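Local atomic coordinates of uncharacterized protein (PDB entry 4LQZ), a protein that is of unknown function but folds into a streptavidin-like antiparallel beta barrel and belongs to the DUF4909 family. Residues L64-I69 with Y94-E99. Residues are numbered along the deposited sequence; the frame is centred on the assembly and turned at random.
Sequences LFIEYI and YVYLIE
F65 and V95 sit directly across from each other on neighbouring antiparallel strands, as a non-hydrogen-bonded pair. Both side chains leave the sheet on one face and run alongside each other. The two V95 methyls meet the F65 ring differently. CG1, anti to the backbone N (chi1 -169°), reaches over one ring face, 4.0 Å from the F65 ring centroid, and makes a CH-pi contact. CG2 of V95 lies against CD2 and CE2 of F65, 3.6 Å from F65 CD2. F54 stacks on the F65 ring and Y86 meets it edge-to-face, while V125 touches both F65 and V95.

The pairs on either side are hydrogen-bonded. L64 N bonds to Y96 O and Y96 N to L64 O, both at 2.8 Å. I66 and Y94 are also joined by two bonds. There Y94 N sits above the carbonyl plane of I66, yet its N-H points almost straight at I66 O (173°).

The Y94 side chain runs outward from this pair. Y94 CB passes 3.5 Å from I66 O. CG stays near the same oxygen, which lies in the ring plane at the ring edge. CD1 also borders I66 O and comes close to Y68 N. Y94 CE1 packs on Y68 CB at 3.5 Å. Toward its tip the ring is met edge-to-face by W81, which meets the Y68 ring in the same way.

On the same side of the sheet, the I66 and Y96 side chains run at a slant to each other, with I66 CG2 4.1 Å from Y96 CE2. The Y96 hydroxyl is hydrogen-bonded to F80 O, and its ring stacks on F80. Further along, I98 CG1 rests against L64 CB, and L108 touches both residues. The contact joins strands 61-66 and 91-100, near the centre of the chain, in the curled antiparallel sheet of the streptavidin-like fold.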
ATOM      1  N   LEU A  64       2.528  -2.414  -4.061  1.00 25.14           N
ATOM      2  CA  LEU A  64       1.777  -2.971  -2.957  1.00 24.94           C
ATOM      3  C   LEU A  64       0.310  -2.980  -3.332  1.00 27.21           C
ATOM      4  O   LEU A  64      -0.214  -1.964  -3.782  1.00 26.98           O
ATOM      5  CB  LEU A  64       1.995  -2.200  -1.636  1.00 24.04           C
ATOM      6  CG  LEU A  64       1.111  -2.682  -0.461  1.00 27.74           C
ATOM      7  CD1 LEU A  64       1.549  -4.085   0.027  1.00 26.59           C
ATOM      8  CD2 LEU A  64       1.116  -1.677   0.679  1.00 25.18           C
ATOM      9  N   PHE A  65      -0.336  -4.142  -3.186  1.00 24.71           N
ATOM     10  CA  PHE A  65      -1.767  -4.343  -3.378  1.00 25.33           C
ATOM     11  C   PHE A  65      -2.345  -4.571  -1.997  1.00 27.13           C
ATOM     12  O   PHE A  65      -1.940  -5.529  -1.357  1.00 26.58           O
ATOM     13  CB  PHE A  65      -2.007  -5.559  -4.287  1.00 28.82           C
ATOM     14  CG  PHE A  65      -1.527  -5.396  -5.701  1.00 32.68           C
ATOM     15  CD1 PHE A  65      -0.171  -5.506  -6.012  1.00 35.01           C
ATOM     16  CD2 PHE A  65      -2.425  -5.133  -6.731  1.00 37.37           C
ATOM     17  CE1 PHE A  65       0.276  -5.331  -7.322  1.00 37.69           C
ATOM     18  CE2 PHE A  65      -1.980  -4.983  -8.043  1.00 42.19           C
ATOM     19  CZ  PHE A  65      -0.634  -5.090  -8.332  1.00 40.13           C
ATOM     20  N   ILE A  66      -3.200  -3.683  -1.485  1.00 23.82           N
ATOM     21  CA  ILE A  66      -3.706  -3.869  -0.111  1.00 23.19           C
ATOM     22  C   ILE A  66      -5.205  -3.514  -0.005  1.00 28.79           C
ATOM     23  O   ILE A  66      -5.679  -2.560  -0.635  1.00 26.75           O
ATOM     24  CB  ILE A  66      -2.834  -3.051   0.922  1.00 23.82           C
ATOM     25  CG1 ILE A  66      -3.166  -3.404   2.398  1.00 22.96           C
ATOM     26  CG2 ILE A  66      -2.867  -1.500   0.652  1.00 24.89           C
ATOM     27  CD1 ILE A  66      -2.057  -3.002   3.421  1.00 28.84           C
ATOM     28  N   GLU A  67      -5.934  -4.295   0.814  1.00 28.03           N
ATOM     29  CA  GLU A  67      -7.340  -4.034   1.116  1.00 29.08           C
ATOM     30  C   GLU A  67      -7.438  -2.743   1.854  1.00 31.68           C
ATOM     31  O   GLU A  67      -6.494  -2.372   2.541  1.00 28.69           O
ATOM     32  CB  GLU A  67      -7.926  -5.125   2.016  1.00 30.62           C
ATOM     33  CG  GLU A  67      -8.319  -6.387   1.327  1.00 39.51           C
ATOM     34  CD  GLU A  67      -9.175  -7.230   2.243  1.00 55.68           C
ATOM     35  OE1 GLU A  67      -8.657  -7.685   3.290  1.00 30.13           O
ATOM     36  OE2 GLU A  67     -10.384  -7.369   1.949  1.00 45.63           O
ATOM     37  N   TYR A  68      -8.602  -2.101   1.795  1.00 31.81           N
ATOM     38  CA  TYR A  68      -8.865  -0.871   2.522  1.00 30.31           C
ATOM     39  C   TYR A  68      -8.764  -1.103   4.047  1.00 31.65           C
ATOM     40  O   TYR A  68      -9.210  -2.137   4.543  1.00 29.96           O
ATOM     41  CB  TYR A  68     -10.257  -0.357   2.139  1.00 32.83           C
ATOM     42  CG  TYR A  68     -10.691   0.839   2.945  1.00 35.48           C
ATOM     43  CD1 TYR A  68     -10.038   2.066   2.818  1.00 38.02           C
ATOM     44  CD2 TYR A  68     -11.761   0.754   3.831  1.00 36.74           C
ATOM     45  CE1 TYR A  68     -10.403   3.157   3.600  1.00 41.35           C
ATOM     46  CE2 TYR A  68     -12.153   1.847   4.595  1.00 37.81           C
ATOM     47  CZ  TYR A  68     -11.477   3.048   4.473  1.00 45.92           C
ATOM     48  OH  TYR A  68     -11.883   4.125   5.220  1.00 50.06           O
ATOM     49  N   ILE A  69      -8.072  -0.194   4.754  1.00 28.34           N
ATOM     50  CA  ILE A  69      -7.940  -0.211   6.222  1.00 27.65           C
ATOM     51  C   ILE A  69      -8.780   0.950   6.712  1.00 32.83           C
ATOM     52  O   ILE A  69      -8.435   2.081   6.367  1.00 31.51           O
ATOM     53  CB  ILE A  69      -6.486  -0.109   6.751  1.00 29.13           C
ATOM     54  CG1 ILE A  69      -5.542  -1.173   6.149  1.00 26.90           C
ATOM     55  CG2 ILE A  69      -6.467  -0.122   8.292  1.00 30.49           C
ATOM     56  CD1 ILE A  69      -4.128  -0.633   5.966  1.00 25.79           C
ATOM     57  N   TYR A  94      -6.156  -1.814  -3.138  1.00 32.08           N
ATOM     58  CA  TYR A  94      -5.679  -0.450  -3.429  1.00 31.39           C
ATOM     59  C   TYR A  94      -4.186  -0.586  -3.761  1.00 34.59           C
ATOM     60  O   TYR A  94      -3.439  -1.193  -2.987  1.00 31.46           O
ATOM     61  CB  TYR A  94      -5.956   0.498  -2.242  1.00 31.44           C
ATOM     62  CG  TYR A  94      -7.436   0.732  -2.047  1.00 36.02           C
ATOM     63  CD1 TYR A  94      -8.238  -0.222  -1.421  1.00 37.54           C
ATOM     64  CD2 TYR A  94      -8.063   1.853  -2.589  1.00 39.29           C
ATOM     65  CE1 TYR A  94      -9.621  -0.060  -1.326  1.00 40.25           C
ATOM     66  CE2 TYR A  94      -9.445   2.034  -2.484  1.00 41.83           C
ATOM     67  CZ  TYR A  94     -10.216   1.083  -1.831  1.00 47.79           C
ATOM     68  OH  TYR A  94     -11.577   1.252  -1.711  1.00 50.25           O
ATOM     69  N   VAL A  95      -3.771  -0.106  -4.947  1.00 32.77           N
ATOM     70  CA  VAL A  95      -2.411  -0.314  -5.455  1.00 31.09           C
ATOM     71  C   VAL A  95      -1.491   0.921  -5.233  1.00 33.21           C
ATOM     72  O   VAL A  95      -1.875   2.046  -5.545  1.00 33.86           O
ATOM     73  CB  VAL A  95      -2.442  -0.724  -6.954  1.00 36.83           C
ATOM     74  CG1 VAL A  95      -1.070  -1.207  -7.426  1.00 34.95           C
ATOM     75  CG2 VAL A  95      -3.534  -1.777  -7.232  1.00 37.88           C
ATOM     76  N   TYR A  96      -0.275   0.675  -4.687  1.00 26.84           N
ATOM     77  CA  TYR A  96       0.706   1.727  -4.407  1.00 26.44           C
ATOM     78  C   TYR A  96       2.054   1.383  -4.947  1.00 27.34           C
ATOM     79  O   TYR A  96       2.488   0.231  -4.854  1.00 24.42           O
ATOM     80  CB  TYR A  96       0.838   1.992  -2.891  1.00 25.52           C
ATOM     81  CG  TYR A  96      -0.471   2.471  -2.308  1.00 25.74           C
ATOM     82  CD1 TYR A  96      -0.817   3.818  -2.345  1.00 28.65           C
ATOM     83  CD2 TYR A  96      -1.426   1.564  -1.846  1.00 24.89           C
ATOM     84  CE1 TYR A  96      -2.068   4.255  -1.909  1.00 30.69           C
ATOM     85  CE2 TYR A  96      -2.676   1.988  -1.403  1.00 26.23           C
ATOM     86  CZ  TYR A  96      -2.988   3.336  -1.422  1.00 33.06           C
ATOM     87  OH  TYR A  96      -4.239   3.754  -1.010  1.00 33.28           O
ATOM     88  N   LEU A  97       2.742   2.394  -5.474  1.00 25.47           N
ATOM     89  CA  LEU A  97       4.116   2.221  -5.875  1.00 24.85           C
ATOM     90  C   LEU A  97       4.937   2.224  -4.599  1.00 29.14           C
ATOM     91  O   LEU A  97       4.821   3.163  -3.804  1.00 26.97           O
ATOM     92  CB  LEU A  97       4.586   3.315  -6.851  1.00 25.94           C
ATOM     93  CG  LEU A  97       6.100   3.322  -7.170  1.00 28.69           C
ATOM     94  CD1 LEU A  97       6.513   2.073  -7.962  1.00 28.27           C
ATOM     95  CD2 LEU A  97       6.534   4.648  -7.864  1.00 32.68           C
ATOM     96  N   ILE A  98       5.739   1.163  -4.387  1.00 24.55           N
ATOM     97  CA  ILE A  98       6.629   1.107  -3.242  1.00 23.44           C
ATOM     98  C   ILE A  98       7.929   1.806  -3.635  1.00 29.92           C
ATOM     99  O   ILE A  98       8.606   1.352  -4.571  1.00 30.51           O
ATOM    100  CB  ILE A  98       6.900  -0.355  -2.738  1.00 24.67           C
ATOM    101  CG1 ILE A  98       5.592  -1.109  -2.402  1.00 22.17           C
ATOM    102  CG2 ILE A  98       7.870  -0.342  -1.545  1.00 24.16           C
ATOM    103  CD1 ILE A  98       5.809  -2.685  -2.292  1.00 19.06           C
ATOM    104  N   GLU A  99       8.284   2.903  -2.937  1.00 25.49           N
ATOM    105  CA  GLU A  99       9.583   3.542  -3.196  1.00 25.96           C
ATOM    106  C   GLU A  99      10.506   3.254  -2.023  1.00 28.06           C
ATOM    107  O   GLU A  99      10.134   3.477  -0.872  1.00 27.51           O
ATOM    108  CB  GLU A  99       9.463   5.044  -3.438  1.00 28.30           C
ATOM    109  CG  GLU A  99       8.331   5.416  -4.380  1.00 33.69           C
ATOM    110  CD  GLU A  99       8.291   6.885  -4.735  1.00 53.03           C
ATOM    111  OE1 GLU A  99       8.169   7.724  -3.814  1.00 48.20           O
ATOM    112  OE2 GLU A  99       8.429   7.195  -5.938  1.00 51.63           O
TER